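Local coordinates for cell division GTPase FtsZ, diverged (Clostridium botulinum C, PDB 3V3T), which is a diverged relative of the bacterial cell-division protein FtsZ, built on the tubulin/FtsZ fold with a TubZ-like C-terminal domain, at residues K62-K66 against E138-A144; V126-A132 against Y162-N167; A238-T242 against I287-T293. The protein carries 1 engineered substitution. All coordinates share one frame. Where two conformers were deposited one is given. Numbering follows the deposited sequence.

Interaction 1 (K62-K66 against E138-A144)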
ATOM      1  N   LYS A  62      11.478  13.391  10.661  1.00 88.71           N
ATOM      2  CA  LYS A  62      10.410  13.495  11.655  1.00 96.80           C
ATOM      3  C   LYS A  62       9.605  14.801  11.568  1.00 93.13           C
ATOM      4  O   LYS A  62       8.421  14.828  11.912  1.00 90.56           O
ATOM      5  CB  LYS A  62      10.978  13.325  13.065  1.00112.03           C
ATOM      6  CG  LYS A  62      11.334  11.892  13.420  1.00118.16           C
ATOM      7  CD  LYS A  62      10.097  11.089  13.783  1.00120.26           C
ATOM      8  CE  LYS A  62      10.478   9.701  14.273  1.00125.22           C
ATOM      9  NZ  LYS A  62       9.398   9.090  15.094  1.00128.81           N
ATOM     10  N   GLU A  63      10.246  15.876  11.116  1.00 90.11           N
ATOM     11  CA  GLU A  63       9.586  17.182  11.017  1.00 98.72           C
ATOM     12  C   GLU A  63       9.011  17.434   9.618  1.00 99.19           C
ATOM     13  O   GLU A  63       9.754  17.751   8.684  1.00 95.46           O
ATOM     14  CB  GLU A  63      10.563  18.304  11.389  1.00100.96           C
ATOM     15  CG  GLU A  63      10.831  18.434  12.876  1.00110.61           C
ATOM     16  CD  GLU A  63       9.731  19.186  13.599  1.00121.77           C
ATOM     17  OE1 GLU A  63       8.964  19.911  12.930  1.00119.83           O
ATOM     18  OE2 GLU A  63       9.634  19.053  14.837  1.00132.93           O
ATOM     19  N   ARG A  64       7.691  17.303   9.477  1.00 98.13           N
ATOM     20  CA  ARG A  64       7.051  17.433   8.165  1.00 90.73           C
ATOM     21  C   ARG A  64       7.063  18.881   7.668  1.00 91.09           C
ATOM     22  O   ARG A  64       7.060  19.124   6.460  1.00 86.91           O
ATOM     23  CB  ARG A  64       5.628  16.845   8.169  1.00 84.96           C
ATOM     24  CG  ARG A  64       4.514  17.861   8.374  1.00 90.07           C
ATOM     25  CD  ARG A  64       3.152  17.193   8.605  1.00 90.68           C
ATOM     26  NE  ARG A  64       2.629  16.481   7.436  1.00 83.71           N
ATOM     27  CZ  ARG A  64       1.788  17.006   6.542  1.00 72.29           C
ATOM     28  NH1 ARG A  64       1.379  18.268   6.668  1.00 69.33           N
ATOM     29  NH2 ARG A  64       1.359  16.271   5.518  1.00 58.89           N
ATOM     30  N   LYS A  65       7.095  19.835   8.597  1.00 95.59           N
ATOM     31  CA  LYS A  65       7.200  21.248   8.240  1.00101.98           C
ATOM     32  C   LYS A  65       8.502  21.525   7.491  1.00 99.44           C
ATOM     33  O   LYS A  65       8.535  22.332   6.559  1.00 93.50           O
ATOM     34  CB  LYS A  65       7.140  22.130   9.490  1.00114.35           C
ATOM     35  CG  LYS A  65       5.887  21.961  10.333  1.00123.37           C
ATOM     36  CD  LYS A  65       5.939  22.861  11.566  1.00133.98           C
ATOM     37  CE  LYS A  65       4.635  22.823  12.359  1.00136.12           C
ATOM     38  NZ  LYS A  65       4.635  23.782  13.508  1.00140.67           N
ATOM     39  N   LYS A  66       9.570  20.851   7.915  1.00101.49           N
ATOM     40  CA  LYS A  66      10.896  21.028   7.322  1.00100.43           C
ATOM     41  C   LYS A  66      11.066  20.227   6.033  1.00 87.38           C
ATOM     42  O   LYS A  66      11.624  20.728   5.056  1.00 82.78           O
ATOM     43  CB  LYS A  66      11.997  20.651   8.319  1.00105.14           C
ATOM     44  CG  LYS A  66      12.264  21.698   9.387  1.00110.38           C
ATOM     45  CD  LYS A  66      13.348  21.219  10.332  1.00113.53           C
ATOM     46  CE  LYS A  66      13.586  22.201  11.462  1.00113.04           C
ATOM     47  NZ  LYS A  66      14.580  21.652  12.424  1.00118.31           N
ATOM     48  N   GLU A 138       3.813  12.058  16.046  0.59 41.85           N
ATOM     49  CA  GLU A 138       3.742  10.941  15.130  0.59 41.46           C
ATOM     50  C   GLU A 138       2.305  10.787  14.630  0.59 38.47           C
ATOM     51  O   GLU A 138       2.050  10.773  13.425  0.59 33.54           O
ATOM     52  CB  GLU A 138       4.227   9.667  15.821  0.59 38.70           C
ATOM     53  CG  GLU A 138       5.730   9.667  16.147  0.59 45.22           C
ATOM     54  CD  GLU A 138       6.092  10.410  17.435  0.59 50.75           C
ATOM     55  OE1 GLU A 138       5.274  11.210  17.943  0.59 44.31           O
ATOM     56  OE2 GLU A 138       7.213  10.188  17.943  0.59 62.11           O
ATOM     57  N   HIS A 139       1.367  10.695  15.565  1.00 35.91           N
ATOM     58  CA  HIS A 139      -0.038  10.570  15.213  1.00 39.39           C
ATOM     59  C   HIS A 139      -0.515  11.816  14.461  1.00 40.27           C
ATOM     60  O   HIS A 139      -1.298  11.722  13.521  1.00 36.29           O
ATOM     61  CB  HIS A 139      -0.898  10.293  16.445  1.00 38.57           C
ATOM     62  CG  HIS A 139      -0.748   8.897  16.968  1.00 39.15           C
ATOM     63  ND1 HIS A 139       0.148   8.564  17.960  1.00 39.32           N
ATOM     64  CD2 HIS A 139      -1.358   7.742  16.612  1.00 34.98           C
ATOM     65  CE1 HIS A 139       0.072   7.268  18.206  1.00 40.18           C
ATOM     66  NE2 HIS A 139      -0.830   6.745  17.395  1.00 35.08           N
ATOM     67  N   MET A 140      -0.031  12.985  14.858  1.00 36.41           N
ATOM     68  CA  MET A 140      -0.460  14.193  14.180  1.00 39.80           C
ATOM     69  C   MET A 140      -0.017  14.192  12.725  1.00 43.39           C
ATOM     70  O   MET A 140      -0.781  14.612  11.850  1.00 40.05           O
ATOM     71  CB  MET A 140       0.034  15.443  14.907  1.00 43.36           C
ATOM     72  CG  MET A 140      -0.725  15.722  16.201  1.00 50.35           C
ATOM     73  SD  MET A 140      -0.267  17.303  16.967  1.00 75.28           S
ATOM     74  CE  MET A 140      -1.019  18.456  15.824  1.00 96.47           C
ATOM     75  N   ASN A 141       1.204  13.716  12.464  1.00 38.45           N
ATOM     76  CA  ASN A 141       1.681  13.589  11.083  1.00 42.28           C
ATOM     77  C   ASN A 141       0.840  12.624  10.267  1.00 37.87           C
ATOM     78  O   ASN A 141       0.513  12.905   9.117  1.00 38.10           O
ATOM     79  CB  ASN A 141       3.136  13.126  11.013  1.00 30.50           C
ATOM     80  CG  ASN A 141       4.111  14.213  11.389  1.00 40.89           C
ATOM     81  OD1 ASN A 141       3.736  15.378  11.526  1.00 41.60           O
ATOM     82  ND2 ASN A 141       5.379  13.837  11.560  1.00 34.84           N
ATOM     83  N   ALA A 142       0.525  11.479  10.866  1.00 32.94           N
ATOM     84  CA  ALA A 142      -0.225  10.432  10.177  1.00 32.14           C
ATOM     85  C   ALA A 142      -1.625  10.921   9.804  1.00 30.76           C
ATOM     86  O   ALA A 142      -2.097  10.704   8.688  1.00 36.84           O
ATOM     87  CB  ALA A 142      -0.295   9.166  11.044  1.00 23.25           C
ATOM     88  N   ILE A 143      -2.276  11.592  10.749  1.00 34.38           N
ATOM     89  CA  ILE A 143      -3.577  12.200  10.523  1.00 36.21           C
ATOM     90  C   ILE A 143      -3.498  13.242   9.402  1.00 34.54           C
ATOM     91  O   ILE A 143      -4.303  13.230   8.480  1.00 25.21           O
ATOM     92  CB  ILE A 143      -4.079  12.880  11.803  1.00 42.72           C
ATOM     93  CG1 ILE A 143      -4.582  11.838  12.791  1.00 39.81           C
ATOM     94  CG2 ILE A 143      -5.201  13.830  11.486  1.00 46.12           C
ATOM     95  CD1 ILE A 143      -5.890  11.220  12.353  1.00 51.33           C
ATOM     96  N   ALA A 144      -2.518  14.139   9.482  1.00 29.39           N
ATOM     97  CA  ALA A 144      -2.358  15.188   8.472  1.00 30.82           C
ATOM     98  C   ALA A 144      -2.050  14.574   7.122  1.00 31.88           C
ATOM     99  O   ALA A 144      -2.519  15.042   6.077  1.00 32.71           O
ATOM    100  CB  ALA A 144      -1.261  16.172   8.881  1.00 33.23           C
TER
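This is a mainly polar surface contact between the start of helix 64-71 and the N-terminal half of helix 136-152, the helix that makes the crossover of the beta-alpha-beta unit between strands 122-129 and 160-165 in the Rossmann-like GTPase domain of the tubulin/FtsZ family. The chain resumes at Lys-62 after a gap in the model, and Glu-63 takes the N-cap position before the new helix. The helix 138-144 presents Glu-138, Asn-141 and Ala-144, spaced three residues apart and so lined up along one side. Asn-141 makes the hydrogen bond between the two segments: its amide ND2 donates to the backbone O of Lys-62 (3.2 Å) and also to the O of Ala-99, so a short, buried carboxamide ties two backbone carbonyls to the helix through the same nitrogen. Arg-64 points its CA-to-CB bond toward the helix, its CD lying 3.5 Å from Asn-141 OD1. Its guanidinium makes a salt bridge with Asp-148 and a hydrogen bond to Ser-104 O, and the small Ala-144 allows the flat group to approach closely. Nearer the solvent, the long side chains of Lys-62 and Glu-138 form a long salt bridge, NZ to OE2 at 3.8 Å. The methyl CB of Ala-144 sits over one face of the Arg-64 guanidinium, 3.9 Å from its CZ.

Interaction 2 (V126-A132 against Y162-N167); sequences VGVLPKA and YLLDNN
Two extended segments run parallel, the axes of strands 126-129 and 162-165 4.5 Å apart and 22° off parallel, with Val-126 beside Tyr-162 and Val-128 beside Leu-164. Leu-164 (phi/psi -102/154) is held by both its N and its O: N donates to Gly-127 O (2.7 Å) and O accepts from Leu-129 N (2.8 Å). Its m,t side chain shares a face with Val-126 and Val-128, CD1 reaching Val-126 CG1 at 4.0 Å; Val-126 and Leu-164 both pack against Phe-179 of helix 172-187. These are neighbouring strands of a beta-alpha-beta unit, linked by helix 136-152, in the Rossmann-like sheet of the tubulin/FtsZ fold. Leu-129 (-78/146), also m,t, faces the other way, onto Val-294 and Met-297; its CG lies 4.1 Å from Leu-163 CD1. Beyond the strands, Asn-166 (-60/-17, chi1 -92°) turns the chain: its N donates to Leu-129 O (3.0 Å), its O accepts from Lys-131 NZ (3.3 Å), which also binds Arg-169 O, and a water joins its ND2 to Lys-131 N. Asp-165 OD1 accepts from Asn-167 N (2.7 Å), an Asx turn, while Asn-167 OD1 takes Ala-132 N at 2.7 Å.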
ATOM      1  N   VAL A 126       0.769   3.409  -0.734  1.00 25.44           N
ATOM      2  CA  VAL A 126       0.925   2.496   0.385  1.00 21.73           C
ATOM      3  C   VAL A 126       1.305   3.342   1.590  1.00 23.50           C
ATOM      4  O   VAL A 126       2.379   3.924   1.622  1.00 23.99           O
ATOM      5  CB  VAL A 126       2.036   1.481   0.122  1.00 27.37           C
ATOM      6  CG1 VAL A 126       2.182   0.518   1.305  1.00 26.02           C
ATOM      7  CG2 VAL A 126       1.760   0.725  -1.160  1.00 18.35           C
ATOM      8  N   GLY A 127       0.418   3.432   2.576  1.00 26.30           N
ATOM      9  CA  GLY A 127       0.741   4.134   3.805  1.00 21.67           C
ATOM     10  C   GLY A 127       0.728   3.243   5.047  1.00 27.38           C
ATOM     11  O   GLY A 127      -0.143   2.375   5.206  1.00 20.60           O
ATOM     12  N   VAL A 128       1.688   3.470   5.940  1.00 20.31           N
ATOM     13  CA  VAL A 128       1.729   2.767   7.207  1.00 25.39           C
ATOM     14  C   VAL A 128       1.278   3.664   8.355  1.00 26.40           C
ATOM     15  O   VAL A 128       1.867   4.712   8.599  1.00 25.68           O
ATOM     16  CB  VAL A 128       3.147   2.236   7.515  1.00 30.22           C
ATOM     17  CG1 VAL A 128       3.112   1.340   8.754  1.00 21.64           C
ATOM     18  CG2 VAL A 128       3.700   1.457   6.323  1.00 28.07           C
ATOM     19  N   LEU A 129       0.224   3.247   9.052  1.00 25.92           N
ATOM     20  CA  LEU A 129      -0.220   3.937  10.258  1.00 24.29           C
ATOM     21  C   LEU A 129       0.683   3.565  11.435  1.00 25.48           C
ATOM     22  O   LEU A 129       1.173   2.444  11.516  1.00 31.62           O
ATOM     23  CB  LEU A 129      -1.663   3.558  10.584  1.00 24.47           C
ATOM     24  CG  LEU A 129      -2.741   3.862   9.546  1.00 27.13           C
ATOM     25  CD1 LEU A 129      -4.039   3.135   9.921  1.00 21.03           C
ATOM     26  CD2 LEU A 129      -2.983   5.358   9.454  1.00 21.47           C
ATOM     27  N   PRO A 130       0.910   4.510  12.355  1.00 23.08           N
ATOM     28  CA  PRO A 130       1.804   4.289  13.496  1.00 25.61           C
ATOM     29  C   PRO A 130       1.155   3.449  14.598  1.00 36.29           C
ATOM     30  O   PRO A 130      -0.067   3.454  14.709  1.00 30.23           O
ATOM     31  CB  PRO A 130       2.049   5.713  14.012  1.00 27.13           C
ATOM     32  CG  PRO A 130       0.789   6.453  13.652  1.00 25.70           C
ATOM     33  CD  PRO A 130       0.319   5.863  12.349  1.00 23.08           C
ATOM     34  N   LYS A 131       1.960   2.746  15.398  1.00 36.47           N
ATOM     35  CA  LYS A 131       1.459   2.035  16.573  1.00 36.34           C
ATOM     36  C   LYS A 131       0.801   3.012  17.543  1.00 42.34           C
ATOM     37  O   LYS A 131       1.210   4.183  17.636  1.00 39.28           O
ATOM     38  CB  LYS A 131       2.602   1.379  17.347  1.00 43.84           C
ATOM     39  CG  LYS A 131       3.347   0.253  16.687  1.00 48.65           C
ATOM     40  CD  LYS A 131       4.500  -0.170  17.610  1.00 54.30           C
ATOM     41  CE  LYS A 131       5.276  -1.356  17.061  1.00 59.66           C
ATOM     42  NZ  LYS A 131       4.397  -2.565  16.975  1.00 66.35           N
ATOM     43  N   ALA A 132      -0.176   2.514  18.299  1.00 36.25           N
ATOM     44  CA  ALA A 132      -0.798   3.262  19.401  1.00 44.48           C
ATOM     45  C   ALA A 132       0.183   3.815  20.436  1.00 48.45           C
ATOM     46  O   ALA A 132      -0.110   4.807  21.109  1.00 51.39           O
ATOM     47  CB  ALA A 132      -1.851   2.398  20.108  1.00 42.57           C
ATOM     48  N   TYR A 162      -3.269   1.186  -0.244  1.00 19.88           N
ATOM     49  CA  TYR A 162      -2.920   0.003   0.525  1.00 23.55           C
ATOM     50  C   TYR A 162      -2.545   0.528   1.900  1.00 22.20           C
ATOM     51  O   TYR A 162      -1.461   1.063   2.080  1.00 23.38           O
ATOM     52  CB  TYR A 162      -1.727  -0.743  -0.091  1.00 21.11           C
ATOM     53  CG  TYR A 162      -1.907  -1.201  -1.532  1.00 22.87           C
ATOM     54  CD1 TYR A 162      -2.148  -2.538  -1.828  1.00 20.72           C
ATOM     55  CD2 TYR A 162      -1.818  -0.299  -2.600  1.00 25.38           C
ATOM     56  CE1 TYR A 162      -2.306  -2.969  -3.129  1.00 26.44           C
ATOM     57  CE2 TYR A 162      -1.981  -0.727  -3.922  1.00 26.10           C
ATOM     58  CZ  TYR A 162      -2.219  -2.068  -4.172  1.00 27.48           C
ATOM     59  OH  TYR A 162      -2.382  -2.534  -5.448  1.00 33.58           O
ATOM     60  N   LEU A 163      -3.461   0.411   2.856  1.00 17.82           N
ATOM     61  CA  LEU A 163      -3.289   1.047   4.152  1.00 19.08           C
ATOM     62  C   LEU A 163      -2.859   0.001   5.160  1.00 18.81           C
ATOM     63  O   LEU A 163      -3.637  -0.916   5.484  1.00 22.44           O
ATOM     64  CB  LEU A 163      -4.607   1.697   4.607  1.00 14.26           C
ATOM     65  CG  LEU A 163      -4.496   2.665   5.795  1.00 24.37           C
ATOM     66  CD1 LEU A 163      -3.444   3.727   5.472  1.00 22.74           C
ATOM     67  CD2 LEU A 163      -5.847   3.346   6.149  1.00 18.54           C
ATOM     68  N   LEU A 164      -1.633   0.150   5.654  1.00 21.13           N
ATOM     69  CA  LEU A 164      -1.026  -0.802   6.595  1.00 26.18           C
ATOM     70  C   LEU A 164      -1.063  -0.266   8.021  1.00 27.19           C
ATOM     71  O   LEU A 164      -1.068   0.953   8.232  1.00 19.93           O
ATOM     72  CB  LEU A 164       0.428  -1.103   6.191  1.00 22.31           C
ATOM     73  CG  LEU A 164       0.665  -1.560   4.750  1.00 25.69           C
ATOM     74  CD1 LEU A 164       2.130  -1.894   4.510  1.00 18.28           C
ATOM     75  CD2 LEU A 164      -0.198  -2.775   4.428  1.00 30.71           C
ATOM     76  N   ASP A 165      -1.063  -1.172   8.997  1.00 25.50           N
ATOM     77  CA  ASP A 165      -1.220  -0.786  10.394  1.00 26.82           C
ATOM     78  C   ASP A 165      -0.123  -1.385  11.294  1.00 32.80           C
ATOM     79  O   ASP A 165      -0.133  -2.581  11.595  1.00 27.82           O
ATOM     80  CB  ASP A 165      -2.606  -1.212  10.888  1.00 31.20           C
ATOM     81  CG  ASP A 165      -2.900  -0.757  12.310  1.00 39.16           C
ATOM     82  OD1 ASP A 165      -1.979  -0.253  12.998  1.00 40.26           O
ATOM     83  OD2 ASP A 165      -4.067  -0.911  12.742  1.00 41.88           O
ATOM     84  N   ASN A 166       0.813  -0.544  11.732  1.00 26.29           N
ATOM     85  CA  ASN A 166       1.894  -0.999  12.591  1.00 31.41           C
ATOM     86  C   ASN A 166       1.420  -1.596  13.914  1.00 36.88           C
ATOM     87  O   ASN A 166       2.200  -2.257  14.592  1.00 39.97           O
ATOM     88  CB  ASN A 166       2.877   0.130  12.893  1.00 28.19           C
ATOM     89  CG  ASN A 166       4.020   0.188  11.915  1.00 41.66           C
ATOM     90  OD1 ASN A 166       4.266  -0.758  11.157  1.00 44.20           O
ATOM     91  ND2 ASN A 166       4.734   1.306  11.919  1.00 49.45           N
ATOM     92  N   ASN A 167       0.171  -1.346  14.308  1.00 32.38           N
ATOM     93  CA  ASN A 167      -0.339  -1.976  15.530  1.00 41.84           C
ATOM     94  C   ASN A 167      -0.421  -3.494  15.377  1.00 40.64           C
ATOM     95  O   ASN A 167      -0.493  -4.208  16.361  1.00 44.04           O
ATOM     96  CB  ASN A 167      -1.726  -1.438  15.923  1.00 41.51           C
ATOM     97  CG  ASN A 167      -1.669  -0.130  16.701  1.00 45.79           C
ATOM     98  OD1 ASN A 167      -1.015  -0.031  17.744  1.00 44.09           O
ATOM     99  ND2 ASN A 167      -2.385   0.883  16.202  1.00 39.80           N
TER
HETATM  100  O   HOH W   1       4.950   2.965  14.708  1.00 39.46           O

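Interaction 3 (A238-T242 against I287-T293)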
ATOM      1  N   ALA A 238      -4.940  -2.130   7.567  1.00 21.54           N
ATOM      2  CA  ALA A 238      -5.841  -1.449   8.477  1.00 26.53           C
ATOM      3  C   ALA A 238      -7.237  -2.056   8.395  1.00 28.18           C
ATOM      4  O   ALA A 238      -7.765  -2.291   7.312  1.00 26.15           O
ATOM      5  CB  ALA A 238      -5.897   0.020   8.152  1.00 20.72           C
ATOM      6  N   GLU A 239      -7.841  -2.285   9.549  1.00 32.03           N
ATOM      7  CA  GLU A 239      -9.161  -2.882   9.592  1.00 31.28           C
ATOM      8  C   GLU A 239     -10.232  -2.083   8.835  1.00 31.57           C
ATOM      9  O   GLU A 239     -10.329  -0.867   8.976  1.00 28.56           O
ATOM     10  CB  GLU A 239      -9.594  -3.064  11.044  1.00 28.81           C
ATOM     11  CG  GLU A 239     -11.012  -3.586  11.189  1.00 33.51           C
ATOM     12  CD  GLU A 239     -11.397  -3.787  12.639  1.00 43.64           C
ATOM     13  OE1 GLU A 239     -10.640  -3.331  13.521  1.00 49.83           O
ATOM     14  OE2 GLU A 239     -12.450  -4.401  12.900  1.00 51.00           O
ATOM     15  N   TYR A 240     -11.070  -2.785   8.074  1.00 28.21           N
ATOM     16  CA  TYR A 240     -12.204  -2.144   7.415  1.00 32.51           C
ATOM     17  C   TYR A 240     -13.523  -2.671   7.968  1.00 34.82           C
ATOM     18  O   TYR A 240     -13.632  -3.844   8.317  1.00 41.20           O
ATOM     19  CB  TYR A 240     -12.136  -2.320   5.889  1.00 31.04           C
ATOM     20  CG  TYR A 240     -12.168  -3.750   5.385  1.00 32.22           C
ATOM     21  CD1 TYR A 240     -13.374  -4.364   5.050  1.00 27.26           C
ATOM     22  CD2 TYR A 240     -10.989  -4.478   5.212  1.00 25.02           C
ATOM     23  CE1 TYR A 240     -13.411  -5.659   4.565  1.00 29.31           C
ATOM     24  CE2 TYR A 240     -11.012  -5.783   4.732  1.00 24.79           C
ATOM     25  CZ  TYR A 240     -12.222  -6.364   4.406  1.00 31.04           C
ATOM     26  OH  TYR A 240     -12.251  -7.658   3.921  1.00 30.68           O
ATOM     27  N   THR A 241     -14.526  -1.799   8.045  1.00 38.61           N
ATOM     28  CA  THR A 241     -15.794  -2.147   8.693  1.00 50.89           C
ATOM     29  C   THR A 241     -16.937  -2.365   7.712  1.00 57.71           C
ATOM     30  O   THR A 241     -18.018  -2.805   8.107  1.00 60.24           O
ATOM     31  CB  THR A 241     -16.220  -1.087   9.735  1.00 59.97           C
ATOM     32  OG1 THR A 241     -16.001   0.227   9.201  1.00 62.41           O
ATOM     33  CG2 THR A 241     -15.418  -1.244  11.028  1.00 63.27           C
ATOM     34  N   THR A 242     -16.708  -2.057   6.439  1.00 53.22           N
ATOM     35  CA  THR A 242     -17.741  -2.269   5.431  1.00 49.41           C
ATOM     36  C   THR A 242     -17.753  -3.725   4.982  1.00 43.87           C
ATOM     37  O   THR A 242     -16.893  -4.509   5.380  1.00 47.94           O
ATOM     38  CB  THR A 242     -17.547  -1.351   4.213  1.00 50.20           C
ATOM     39  OG1 THR A 242     -16.209  -1.488   3.727  1.00 46.02           O
ATOM     40  CG2 THR A 242     -17.786   0.087   4.597  1.00 45.76           C
ATOM     41  N   ILE A 287     -12.504  -1.309  -1.691  1.00 27.94           N
ATOM     42  CA  ILE A 287     -13.096  -1.213  -0.366  1.00 25.55           C
ATOM     43  C   ILE A 287     -13.141   0.239   0.074  1.00 25.96           C
ATOM     44  O   ILE A 287     -12.179   0.988  -0.134  1.00 29.95           O
ATOM     45  CB  ILE A 287     -12.261  -2.013   0.663  1.00 28.69           C
ATOM     46  CG1 ILE A 287     -12.339  -3.508   0.375  1.00 29.81           C
ATOM     47  CG2 ILE A 287     -12.728  -1.732   2.078  1.00 24.96           C
ATOM     48  CD1 ILE A 287     -11.317  -4.347   1.156  1.00 30.75           C
ATOM     49  N   GLU A 288     -14.232   0.656   0.703  1.00 31.51           N
ATOM     50  CA  GLU A 288     -14.257   2.017   1.236  1.00 35.64           C
ATOM     51  C   GLU A 288     -13.018   2.230   2.102  1.00 33.67           C
ATOM     52  O   GLU A 288     -12.705   1.397   2.937  1.00 38.86           O
ATOM     53  CB  GLU A 288     -15.522   2.274   2.047  1.00 40.99           C
ATOM     54  CG  GLU A 288     -16.084   3.661   1.846  1.00 57.49           C
ATOM     55  CD  GLU A 288     -16.439   3.929   0.395  1.00 65.01           C
ATOM     56  OE1 GLU A 288     -16.998   3.019  -0.259  1.00 56.05           O
ATOM     57  OE2 GLU A 288     -16.147   5.044  -0.096  1.00 73.57           O
ATOM     58  N   PRO A 289     -12.304   3.345   1.889  1.00 26.37           N
ATOM     59  CA  PRO A 289     -11.107   3.696   2.674  1.00 31.41           C
ATOM     60  C   PRO A 289     -11.368   3.691   4.191  1.00 36.14           C
ATOM     61  O   PRO A 289     -12.402   4.197   4.648  1.00 30.22           O
ATOM     62  CB  PRO A 289     -10.769   5.108   2.178  1.00 32.31           C
ATOM     63  CG  PRO A 289     -11.350   5.139   0.775  1.00 27.12           C
ATOM     64  CD  PRO A 289     -12.597   4.331   0.834  1.00 27.66           C
ATOM     65  N   GLN A 290     -10.417   3.149   4.953  1.00 29.99           N
ATOM     66  CA  GLN A 290     -10.634   2.819   6.369  1.00 31.79           C
ATOM     67  C   GLN A 290     -10.619   4.035   7.309  1.00 40.27           C
ATOM     68  O   GLN A 290      -9.773   4.144   8.207  1.00 36.92           O
ATOM     69  CB  GLN A 290      -9.616   1.758   6.824  1.00 25.16           C
ATOM     70  CG  GLN A 290      -9.630   0.460   5.958  1.00 26.49           C
ATOM     71  CD  GLN A 290      -8.592   0.478   4.837  1.00 30.58           C
ATOM     72  OE1 GLN A 290      -8.515   1.442   4.082  1.00 30.57           O
ATOM     73  NE2 GLN A 290      -7.768  -0.581   4.744  1.00 24.26           N
ATOM     74  N   LYS A 291     -11.575   4.935   7.101  1.00 40.67           N
ATOM     75  CA  LYS A 291     -11.696   6.158   7.893  1.00 47.91           C
ATOM     76  C   LYS A 291     -11.786   5.908   9.406  1.00 45.01           C
ATOM     77  O   LYS A 291     -11.103   6.560  10.196  1.00 37.57           O
ATOM     78  CB  LYS A 291     -12.888   6.995   7.403  1.00 58.35           C
ATOM     79  CG  LYS A 291     -12.561   7.862   6.175  1.00 64.08           C
ATOM     80  CD  LYS A 291     -13.643   7.815   5.089  1.00 62.73           C
ATOM     81  CE  LYS A 291     -13.233   8.629   3.868  1.00 52.89           C
ATOM     82  NZ  LYS A 291     -13.071  10.085   4.209  1.00 51.82           N
ATOM     83  N   THR A 292     -12.625   4.962   9.803  1.00 42.00           N
ATOM     84  CA  THR A 292     -12.785   4.611  11.211  1.00 46.32           C
ATOM     85  C   THR A 292     -11.465   4.218  11.878  1.00 41.34           C
ATOM     86  O   THR A 292     -11.134   4.725  12.940  1.00 47.42           O
ATOM     87  CB  THR A 292     -13.800   3.449  11.379  1.00 58.23           C
ATOM     88  OG1 THR A 292     -14.974   3.744  10.626  1.00 56.76           O
ATOM     89  CG2 THR A 292     -14.187   3.256  12.846  1.00 55.52           C
ATOM     90  N   THR A 293     -10.710   3.312  11.261  1.00 35.58           N
ATOM     91  CA  THR A 293      -9.450   2.900  11.849  1.00 37.74           C
ATOM     92  C   THR A 293      -8.501   4.079  11.954  1.00 42.05           C
ATOM     93  O   THR A 293      -7.802   4.220  12.950  1.00 39.90           O
ATOM     94  CB  THR A 293      -8.753   1.832  11.017  1.00 33.86           C
ATOM     95  OG1 THR A 293      -9.621   0.716  10.877  1.00 35.68           O
ATOM     96  CG2 THR A 293      -7.450   1.393  11.702  1.00 31.26           C
TER
HETATM   97  O   HOH W   2     -11.880   1.280   9.158  1.00 38.66           O
HETATM   98  O   HOH W   3     -14.237   0.363   4.963  1.00 35.14           O
HETATM   99  O   HOH W   4     -16.480  -1.119   1.281  1.00 35.47           O
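Tyr-240 lays one face of its ring over the end of Ile-287, whose CD1 stands 3.9 Å from the ring centroid and 13° off the normal, a CH-pi contact in which the flat ring covers the methyl end of the branched isoleucine. The tyrosine hydroxyl reaches on to Val-265 O, while its CB packs 3.7 Å from Gln-290 CG. Ile-287 ends strand 281-287, and the loop 238-242, in the C-terminal domain between helix 224-233 and strand 247-252, thus lies across the turn from that strand into the C-terminal helix 291-306. Gln-290 is the N-cap residue of this helix and the centre of an inverse gamma turn, closed by Lys-291 N to Pro-289 O at 2.7 Å. Its long side chain carries a carboxamide that serves two neighbours: NE2 donates to Ala-238 O (3.1 Å) and OE1 accepts from Ser-212 OG. In the first turn of the helix, Thr-293 OG1 donates to Glu-239 O at 2.6 Å, and a water links that carbonyl to Thr-293 N. Two further waters join Thr-242 OG1 to the backbone of Glu-288, one at its O (2.7 Å) and the other at its N (2.9 Å).

In the fold
Interaction 2 lies at the bend of an angle between the other two. Its centre lies 14 Å from that of interaction 1 and 12 Å from that of interaction 3, whereas the centres of 1 and 3 are 21 Å apart, with nearest atoms about 7 Å from each other. Helix 136-152 joins the first two: it connects the paired strands of interaction 2, and Ala-142 CB packs 3.6 Å from Pro-130 CD. Toward interaction 3, Ala-238 N and Leu-163 O, 2.7 Å apart, probably form a hydrogen bond linking the edge of the strand pair to the loop. Helix 291-306, which begins in interaction 3, continues past Leu-129 to His-139 and Ile-143, so it touches elements of all three.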